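Long-range contacts in BAT-2 beta-lactamase (Bacillus atrophaeus, PDB 6W5G), which hydrolyses the amide bond of beta-lactam antibiotics as a class D, serine-type beta-lactamase, an enzyme family linked to antibiotic resistance: residues D207-Y212 / G229-D234; I51-Q56 / S237-T242. All coordinates share one frame; numbering follows the deposited sequence.

Contact 1: residues D207-Y212 / G229-D234. With EDO (1,2-ethanediol), chain C.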
ATOM      1  N   ASP A 207       0.324  -6.672 -21.276  1.00 16.35           N
ATOM      2  CA  ASP A 207      -0.016  -6.043 -22.540  1.00 18.20           C
ATOM      3  C   ASP A 207      -1.325  -5.265 -22.451  1.00 17.11           C
ATOM      4  O   ASP A 207      -1.501  -4.265 -23.159  1.00 18.21           O
ATOM      5  CB  ASP A 207      -0.063  -7.101 -23.642  1.00 21.72           C
ATOM      6  CG  ASP A 207       1.326  -7.587 -24.034  1.00 26.77           C
ATOM      7  OD1 ASP A 207       2.320  -6.965 -23.597  1.00 29.46           O
ATOM      8  OD2 ASP A 207       1.431  -8.588 -24.764  1.00 30.57           O
ATOM      9  N   HIS A 208      -2.234  -5.680 -21.569  1.00 15.37           N
ATOM     10  CA  HIS A 208      -3.581  -5.134 -21.527  1.00 15.47           C
ATOM     11  C   HIS A 208      -3.974  -4.568 -20.176  1.00 14.31           C
ATOM     12  O   HIS A 208      -5.110  -4.103 -20.022  1.00 16.79           O
ATOM     13  CB  HIS A 208      -4.586  -6.197 -21.979  1.00 18.25           C
ATOM     14  CG  HIS A 208      -4.288  -6.731 -23.341  1.00 22.21           C
ATOM     15  ND1 HIS A 208      -4.509  -5.996 -24.485  1.00 25.66           N
ATOM     16  CD2 HIS A 208      -3.734  -7.899 -23.744  1.00 24.51           C
ATOM     17  CE1 HIS A 208      -4.133  -6.700 -25.537  1.00 25.99           C
ATOM     18  NE2 HIS A 208      -3.658  -7.859 -25.116  1.00 26.16           N
ATOM     19  N   TYR A 209      -3.069  -4.565 -19.208  1.00 12.45           N
ATOM     20  CA  TYR A 209      -3.371  -4.012 -17.896  1.00 11.32           C
ATOM     21  C   TYR A 209      -2.053  -3.664 -17.225  1.00 11.10           C
ATOM     22  O   TYR A 209      -0.996  -4.195 -17.579  1.00 12.87           O
ATOM     23  CB  TYR A 209      -4.147  -5.018 -17.025  1.00 11.50           C
ATOM     24  CG  TYR A 209      -3.269  -6.154 -16.559  1.00 10.71           C
ATOM     25  CD1 TYR A 209      -3.005  -7.242 -17.387  1.00 11.77           C
ATOM     26  CD2 TYR A 209      -2.663  -6.122 -15.306  1.00 11.13           C
ATOM     27  CE1 TYR A 209      -2.180  -8.264 -16.972  1.00 12.77           C
ATOM     28  CE2 TYR A 209      -1.844  -7.136 -14.884  1.00 11.63           C
ATOM     29  CZ  TYR A 209      -1.595  -8.203 -15.723  1.00 12.25           C
ATOM     30  OH  TYR A 209      -0.773  -9.215 -15.301  1.00 14.64           O
ATOM     31  N   THR A 210      -2.135  -2.790 -16.229  1.00 11.11           N
ATOM     32  CA  THR A 210      -1.023  -2.540 -15.321  1.00 11.21           C
ATOM     33  C   THR A 210      -1.547  -2.645 -13.898  1.00  9.75           C
ATOM     34  O   THR A 210      -2.542  -1.994 -13.551  1.00  9.73           O
ATOM     35  CB  THR A 210      -0.389  -1.158 -15.565  1.00 13.29           C
ATOM     36  OG1 THR A 210       0.002  -1.050 -16.941  1.00 15.55           O
ATOM     37  CG2 THR A 210       0.828  -0.980 -14.700  1.00 12.60           C
ATOM     38  N   LEU A 211      -0.896  -3.487 -13.090  1.00 10.29           N
ATOM     39  CA  LEU A 211      -1.269  -3.705 -11.696  1.00 10.63           C
ATOM     40  C   LEU A 211      -0.311  -2.938 -10.796  1.00  9.79           C
ATOM     41  O   LEU A 211       0.907  -3.129 -10.875  1.00 10.68           O
ATOM     42  CB  LEU A 211      -1.224  -5.196 -11.358  1.00 11.40           C
ATOM     43  CG  LEU A 211      -1.529  -5.537  -9.894  1.00 10.72           C
ATOM     44  CD1 LEU A 211      -3.002  -5.256  -9.555  1.00 10.50           C
ATOM     45  CD2 LEU A 211      -1.162  -6.992  -9.608  1.00 11.69           C
ATOM     46  N   TYR A 212      -0.864  -2.069  -9.950  1.00  9.82           N
ATOM     47  CA  TYR A 212      -0.107  -1.295  -8.979  1.00  9.11           C
ATOM     48  C   TYR A 212      -0.504  -1.747  -7.584  1.00  9.03           C
ATOM     49  O   TYR A 212      -1.690  -1.937  -7.307  1.00 10.23           O
ATOM     50  CB  TYR A 212      -0.484   0.185  -9.084  1.00  8.75           C
ATOM     51  CG  TYR A 212      -0.198   0.871 -10.405  1.00  9.23           C
ATOM     52  CD1 TYR A 212      -1.008   0.662 -11.516  1.00  9.81           C
ATOM     53  CD2 TYR A 212       0.846   1.782 -10.518  1.00 10.20           C
ATOM     54  CE1 TYR A 212      -0.772   1.327 -12.711  1.00 10.35           C
ATOM     55  CE2 TYR A 212       1.098   2.447 -11.716  1.00 10.74           C
ATOM     56  CZ  TYR A 212       0.288   2.212 -12.805  1.00 10.19           C
ATOM     57  OH  TYR A 212       0.536   2.881 -13.979  1.00 12.02           O
ATOM     58  N   GLY A 229      -3.924  -0.906  -3.653  1.00  8.61           N
ATOM     59  CA  GLY A 229      -3.429  -0.415  -4.931  1.00  9.06           C
ATOM     60  C   GLY A 229      -4.535  -0.158  -5.925  1.00  8.60           C
ATOM     61  O   GLY A 229      -5.669   0.159  -5.550  1.00  9.76           O
ATOM     62  N   PHE A 230      -4.183  -0.279  -7.202  1.00  9.16           N
ATOM     63  CA  PHE A 230      -5.139  -0.024  -8.265  1.00  8.93           C
ATOM     64  C   PHE A 230      -4.691  -0.743  -9.526  1.00  9.29           C
ATOM     65  O   PHE A 230      -3.535  -1.151  -9.657  1.00 10.23           O
ATOM     66  CB  PHE A 230      -5.367   1.481  -8.510  1.00 10.46           C
ATOM     67  CG  PHE A 230      -4.116   2.264  -8.805  1.00 12.18           C
ATOM     68  CD1 PHE A 230      -3.366   2.813  -7.775  1.00 13.98           C
ATOM     69  CD2 PHE A 230      -3.715   2.491 -10.119  1.00 13.47           C
ATOM     70  CE1 PHE A 230      -2.227   3.553  -8.043  1.00 14.62           C
ATOM     71  CE2 PHE A 230      -2.575   3.241 -10.395  1.00 13.75           C
ATOM     72  CZ  PHE A 230      -1.830   3.764  -9.355  1.00 14.19           C
ATOM     73  N   ILE A 231      -5.622  -0.896 -10.453  1.00  9.89           N
ATOM     74  CA  ILE A 231      -5.342  -1.550 -11.719  1.00  9.53           C
ATOM     75  C   ILE A 231      -5.928  -0.707 -12.837  1.00 11.39           C
ATOM     76  O   ILE A 231      -7.047  -0.198 -12.722  1.00 11.76           O
ATOM     77  CB  ILE A 231      -5.862  -3.007 -11.750  1.00  9.04           C
ATOM     78  CG1 ILE A 231      -5.530  -3.668 -13.095  1.00 10.69           C
ATOM     79  CG2 ILE A 231      -7.366  -3.073 -11.411  1.00 11.85           C
ATOM     80  CD1 ILE A 231      -5.738  -5.175 -13.091  1.00 11.82           C
ATOM     81  N   THR A 232      -5.158  -0.535 -13.904  1.00 11.55           N
ATOM     82  CA  THR A 232      -5.604   0.172 -15.093  1.00 12.09           C
ATOM     83  C   THR A 232      -5.698  -0.800 -16.259  1.00 12.94           C
ATOM     84  O   THR A 232      -4.828  -1.657 -16.444  1.00 13.61           O
ATOM     85  CB  THR A 232      -4.665   1.334 -15.452  1.00 12.08           C
ATOM     86  OG1 THR A 232      -3.345   0.841 -15.741  1.00 13.57           O
ATOM     87  CG2 THR A 232      -4.602   2.352 -14.308  1.00 13.26           C
ATOM     88  N   THR A 233      -6.778  -0.688 -17.018  1.00 13.91           N
ATOM     89  CA  THR A 233      -6.924  -1.354 -18.298  1.00 17.46           C
ATOM     90  C   THR A 233      -7.296  -0.276 -19.305  1.00 21.93           C
ATOM     91  O   THR A 233      -7.428   0.902 -18.957  1.00 24.13           O
ATOM     92  CB  THR A 233      -8.016  -2.428 -18.244  1.00 18.56           C
ATOM     93  OG1 THR A 233      -9.287  -1.799 -18.029  1.00 18.94           O
ATOM     94  CG2 THR A 233      -7.743  -3.434 -17.116  1.00 19.15           C
ATOM     95  N   ASP A 234      -7.491  -0.667 -20.556  1.00 24.56           N
ATOM     96  CA  ASP A 234      -7.962   0.303 -21.531  1.00 27.84           C
ATOM     97  C   ASP A 234      -9.355   0.776 -21.136  1.00 29.63           C
ATOM     98  O   ASP A 234     -10.294  -0.023 -21.059  1.00 31.24           O
ATOM     99  CB  ASP A 234      -7.972  -0.317 -22.926  1.00 29.75           C
ATOM    100  CG  ASP A 234      -6.621  -0.218 -23.618  0.46 31.36           C
ATOM    101  OD1 ASP A 234      -5.909   0.787 -23.400  0.39 31.55           O
ATOM    102  OD2 ASP A 234      -6.273  -1.143 -24.383  0.42 32.32           O
TER
HETATM  103  C1  EDO C 301       2.967   2.434 -18.296  0.60 31.32           C
HETATM  104  O1  EDO C 301       2.722   3.553 -17.434  0.60 32.26           O
HETATM  105  C2  EDO C 301       2.329   1.185 -17.697  0.60 30.15           C
HETATM  106  O2  EDO C 301       0.905   1.328 -17.685  0.60 28.81           O
HETATM  107  O   HOH W   1      -4.580  -3.014 -24.007  1.00 42.79           O
HETATM  108  O   HOH W   2      -6.960  -3.256 -21.587  1.00 26.85           O
HETATM  109  O   HOH W   3      -1.211   2.704 -15.968  1.00 22.15           O

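Contact 2: residues I51-Q56 / S237-T242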
ATOM      1  N   ILE A  51     -12.288  -4.461  -0.827  1.00 10.17           N
ATOM      2  CA  ILE A  51     -12.931  -3.246  -1.311  1.00 10.93           C
ATOM      3  C   ILE A  51     -12.481  -3.028  -2.746  1.00 10.86           C
ATOM      4  O   ILE A  51     -11.279  -3.068  -3.027  1.00 11.30           O
ATOM      5  CB  ILE A  51     -12.533  -2.032  -0.451  1.00 11.51           C
ATOM      6  CG1 ILE A  51     -12.894  -2.270   1.016  1.00 12.98           C
ATOM      7  CG2 ILE A  51     -13.198  -0.766  -0.975  1.00 12.57           C
ATOM      8  CD1 ILE A  51     -11.922  -1.615   1.976  1.00 14.77           C
ATOM      9  N   LEU A  52     -13.435  -2.801  -3.652  1.00 10.48           N
ATOM     10  CA  LEU A  52     -13.124  -2.503  -5.048  1.00 10.57           C
ATOM     11  C   LEU A  52     -13.921  -1.284  -5.485  1.00 10.78           C
ATOM     12  O   LEU A  52     -15.153  -1.295  -5.428  1.00 12.25           O
ATOM     13  CB  LEU A  52     -13.443  -3.693  -5.960  1.00 11.87           C
ATOM     14  CG  LEU A  52     -12.986  -3.557  -7.420  1.00 11.79           C
ATOM     15  CD1 LEU A  52     -11.461  -3.521  -7.530  1.00 12.14           C
ATOM     16  CD2 LEU A  52     -13.562  -4.686  -8.253  1.00 13.33           C
ATOM     17  N   HIS A  53     -13.228  -0.236  -5.923  1.00 10.64           N
ATOM     18  CA  HIS A  53     -13.887   0.983  -6.378  1.00 10.72           C
ATOM     19  C   HIS A  53     -13.673   1.152  -7.876  1.00 12.13           C
ATOM     20  O   HIS A  53     -12.530   1.243  -8.337  1.00 12.91           O
ATOM     21  CB  HIS A  53     -13.371   2.209  -5.629  1.00 11.84           C
ATOM     22  CG  HIS A  53     -13.965   3.489  -6.119  1.00 14.57           C
ATOM     23  ND1 HIS A  53     -15.232   3.897  -5.760  1.00 16.88           N
ATOM     24  CD2 HIS A  53     -13.488   4.435  -6.960  1.00 16.30           C
ATOM     25  CE1 HIS A  53     -15.505   5.048  -6.352  1.00 17.49           C
ATOM     26  NE2 HIS A  53     -14.464   5.395  -7.087  1.00 16.62           N
ATOM     27  N   ASP A  54     -14.774   1.194  -8.621  1.00 12.96           N
ATOM     28  CA  ASP A  54     -14.766   1.473 -10.052  1.00 14.25           C
ATOM     29  C   ASP A  54     -14.613   2.980 -10.227  1.00 15.26           C
ATOM     30  O   ASP A  54     -15.507   3.747  -9.855  1.00 16.67           O
ATOM     31  CB  ASP A  54     -16.087   0.990 -10.644  1.00 15.34           C
ATOM     32  CG  ASP A  54     -16.124   1.061 -12.158  1.00 17.40           C
ATOM     33  OD1 ASP A  54     -15.563   2.014 -12.740  1.00 17.62           O
ATOM     34  OD2 ASP A  54     -16.757   0.173 -12.767  1.00 19.23           O
ATOM     35  N   VAL A  55     -13.495   3.409 -10.815  1.00 15.59           N
ATOM     36  CA  VAL A  55     -13.185   4.837 -10.880  1.00 16.37           C
ATOM     37  C   VAL A  55     -14.143   5.563 -11.818  1.00 18.16           C
ATOM     38  O   VAL A  55     -14.679   6.627 -11.482  1.00 19.49           O
ATOM     39  CB  VAL A  55     -11.714   5.046 -11.288  1.00 16.20           C
ATOM     40  CG1 VAL A  55     -11.474   6.500 -11.672  1.00 16.89           C
ATOM     41  CG2 VAL A  55     -10.781   4.610 -10.160  1.00 16.55           C
ATOM     42  N   GLN A  56     -14.369   5.007 -13.012  1.00 19.61           N
ATOM     43  CA  GLN A  56     -15.180   5.700 -14.011  1.00 21.54           C
ATOM     44  C   GLN A  56     -16.661   5.667 -13.658  1.00 24.07           C
ATOM     45  O   GLN A  56     -17.384   6.643 -13.894  1.00 24.63           O
ATOM     46  CB  GLN A  56     -14.956   5.098 -15.400  1.00 21.38           C
ATOM     47  CG  GLN A  56     -13.595   5.394 -16.002  1.00 20.72           C
ATOM     48  CD  GLN A  56     -12.493   4.610 -15.325  1.00 21.12           C
ATOM     49  OE1 GLN A  56     -12.677   3.447 -14.966  1.00 20.81           O
ATOM     50  NE2 GLN A  56     -11.345   5.245 -15.135  1.00 21.19           N
ATOM     51  N   SER A 237     -10.383   1.795 -14.764  1.00 17.15           N
ATOM     52  CA  SER A 237      -9.443   1.673 -13.665  1.00 16.05           C
ATOM     53  C   SER A 237     -10.215   1.447 -12.378  1.00 14.08           C
ATOM     54  O   SER A 237     -11.367   1.867 -12.249  1.00 15.01           O
ATOM     55  CB  SER A 237      -8.521   2.888 -13.557  1.00 17.87           C
ATOM     56  OG  SER A 237      -9.270   4.078 -13.448  1.00 19.23           O
ATOM     57  N   TYR A 238      -9.566   0.772 -11.431  1.00 12.23           N
ATOM     58  CA  TYR A 238     -10.206   0.330 -10.201  1.00 11.35           C
ATOM     59  C   TYR A 238      -9.211   0.441  -9.057  1.00 10.92           C
ATOM     60  O   TYR A 238      -8.038   0.103  -9.218  1.00 11.93           O
ATOM     61  CB  TYR A 238     -10.684  -1.131 -10.314  1.00 11.33           C
ATOM     62  CG  TYR A 238     -11.525  -1.406 -11.549  1.00 12.52           C
ATOM     63  CD1 TYR A 238     -10.929  -1.625 -12.793  1.00 14.12           C
ATOM     64  CD2 TYR A 238     -12.915  -1.437 -11.475  1.00 14.28           C
ATOM     65  CE1 TYR A 238     -11.692  -1.857 -13.920  1.00 14.28           C
ATOM     66  CE2 TYR A 238     -13.688  -1.680 -12.603  1.00 14.66           C
ATOM     67  CZ  TYR A 238     -13.073  -1.890 -13.821  1.00 15.27           C
ATOM     68  OH  TYR A 238     -13.834  -2.122 -14.949  1.00 17.56           O
ATOM     69  N   ILE A 239      -9.684   0.922  -7.908  1.00 10.67           N
ATOM     70  CA  ILE A 239      -8.911   0.978  -6.666  1.00  9.89           C
ATOM     71  C   ILE A 239      -9.298  -0.234  -5.835  1.00  9.32           C
ATOM     72  O   ILE A 239     -10.480  -0.584  -5.760  1.00 11.29           O
ATOM     73  CB  ILE A 239      -9.243   2.264  -5.877  1.00 10.97           C
ATOM     74  CG1 ILE A 239      -9.330   3.487  -6.792  1.00 12.62           C
ATOM     75  CG2 ILE A 239      -8.271   2.471  -4.715  1.00 10.91           C
ATOM     76  CD1 ILE A 239      -8.047   3.809  -7.531  1.00 14.04           C
ATOM     77  N   PHE A 240      -8.323  -0.871  -5.192  1.00  9.27           N
ATOM     78  CA  PHE A 240      -8.651  -2.025  -4.367  1.00  8.33           C
ATOM     79  C   PHE A 240      -7.893  -1.995  -3.048  1.00  8.81           C
ATOM     80  O   PHE A 240      -6.801  -1.424  -2.936  1.00  9.14           O
ATOM     81  CB  PHE A 240      -8.374  -3.355  -5.095  1.00  9.22           C
ATOM     82  CG  PHE A 240      -6.961  -3.481  -5.582  1.00 10.02           C
ATOM     83  CD1 PHE A 240      -5.921  -3.788  -4.703  1.00 10.47           C
ATOM     84  CD2 PHE A 240      -6.665  -3.278  -6.922  1.00 12.20           C
ATOM     85  CE1 PHE A 240      -4.616  -3.862  -5.152  1.00 11.51           C
ATOM     86  CE2 PHE A 240      -5.363  -3.367  -7.378  1.00 11.58           C
ATOM     87  CZ  PHE A 240      -4.341  -3.671  -6.495  1.00 11.83           C
ATOM     88  N   VAL A 241      -8.487  -2.635  -2.050  1.00  9.16           N
ATOM     89  CA  VAL A 241      -7.826  -2.915  -0.781  1.00  8.72           C
ATOM     90  C   VAL A 241      -8.236  -4.312  -0.349  1.00  9.48           C
ATOM     91  O   VAL A 241      -9.431  -4.617  -0.288  1.00 10.67           O
ATOM     92  CB  VAL A 241      -8.224  -1.901   0.308  1.00  9.92           C
ATOM     93  CG1 VAL A 241      -7.795  -2.403   1.690  1.00 11.03           C
ATOM     94  CG2 VAL A 241      -7.630  -0.529   0.015  1.00 10.89           C
ATOM     95  N   THR A 242      -7.253  -5.158  -0.049  1.00  9.16           N
ATOM     96  CA  THR A 242      -7.495  -6.432   0.610  1.00  8.83           C
ATOM     97  C   THR A 242      -6.792  -6.405   1.957  1.00  8.71           C
ATOM     98  O   THR A 242      -5.644  -5.958   2.048  1.00  9.89           O
ATOM     99  CB  THR A 242      -6.973  -7.582  -0.243  1.00  9.71           C
ATOM    100  OG1 THR A 242      -7.700  -7.605  -1.476  1.00 11.46           O
ATOM    101  CG2 THR A 242      -7.163  -8.911   0.478  1.00 11.00           C
TER
HETATM  102  O   HOH W   4     -16.412  -1.521 -14.829  1.00 22.45           O

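Contact 1: residues D207-Y212 / G229-D234
Tyr-212 and Phe-230 form an offset stack across two antiparallel strands, the planes 19° apart and the ring centroids 4.2 Å from each other. The overlap is uneven: CE2 of Phe-230 lies over the tyrosine face toward its rim, 3.2 Å from Tyr-212 CD1, while Tyr-212 CB sits over the middle of the phenylalanine ring in a CH-pi contact, 3.8 Å from its centroid. Chi1 of 56° sets Phe-230 CG between its own backbone N and carbonyl carbon and brings the ring toward the neighbouring strand and against the face of the tyrosine. Tyr-183 then meets the Phe-230 ring edge to face. In the backbone, two bonds tie the same residues together: Tyr-212 N approaches Phe-230 O almost end-on (2.8 Å), whereas Phe-230 N reaches Tyr-212 O from well above the carbonyl plane. The strands 209-217 and 225-233 form a beta hairpin in the central antiparallel sheet of the penicillin-binding-protein/beta-lactamase fold, and Thr-210 with Thr-232 is its next hydrogen-bonded pair. Thr-232 OG1 lies at the edge of the Tyr-212 ring, near its plane. A water in the plane of that ring bridges Thr-232 OG1 and Tyr-212 OH, the latter at 2.7 Å, and also touches an ethanediol, probably from the crystallisation liquor, that bonds Thr-210 OG1. Ile-231 packs on the other side of the sheet, where its CD1 meets Tyr-209 CD2 at 3.9 Å and its CB faces Leu-211 CD1; the Tyr-209 hydroxyl is held by Glu-204. Beyond Thr-210 and Thr-232, waters link the two segments at His-208 and Asp-234: one molecule donates to His-208 O and accepts from Asp-234 N, and another joins His-208 ND1 to Asp-234 OD2, to which it donates at 2.6 Å.

Contact 2: residues I51-Q56 / S237-T242
Gln-56 turns its carboxamide onto Ser-237 and bonds it twice: OE1 accepts from Ser-237 N at 2.8 Å, and NE2 donates to Ser-237 OG at 2.9 Å, the hydroxyl lying close to the amide plane. A bend at chi2 (73°) folds the glutamine chain back so that both ends of the amide reach one residue. Ser-237 OG is also bonded to Tyr-183 OH. Next to this, Val-55 N donates to Ser-237 O at 3.0 Å, carrying the backbone pairing past the end of strand 48-54. Along the strands proper, Ile-51 pairs with Val-241 and His-53 with Ile-239, each through two backbone bonds, as antiparallel neighbours in the central sheet of the beta-lactamase fold. Apolar contacts divide between the faces. Leu-52 CD1 rests against both Tyr-238 CB (3.8 Å) and Phe-240 CB; on the other face Val-55 CG2 meets Ile-239 CG1, and Ile-51 CD1 lies against Val-241 CB. Helix 172-184 covers this second face, touching Ile-51, His-53, Ile-239 and Val-241, while His-53 ND1 bonds Thr-60. Asp-54 and Tyr-238 run side by side, carboxylate and ring planes 57° apart. A water accepts from Tyr-238 OH at 2.6 Å and donates to Asp-54 OD2, whose sister oxygen OD1 takes the N-H of Lys-57. The buried carboxylate thus meets donors at both oxygens, which would be expected to favour its charged form.

From the N terminus, strand 48-54 comes first; contact 2 joins it to strand 236-244 and closes a loop of 180 residues that takes in most of the helices. Contact 1 is nested inside that loop: strand 209-217 turns back through a short connection into strand 225-233, leaving just 16 residues between its segments. Strand 225-233 then passes directly into 236-244, so the two contacts share a sheet and lie about 11 Å apart, centre to centre. They touch along this seam, where Gly-229 O and Phe-240 N, 2.9 Å apart, probably bond. Together they bind the early strand to the late strands of one antiparallel sheet.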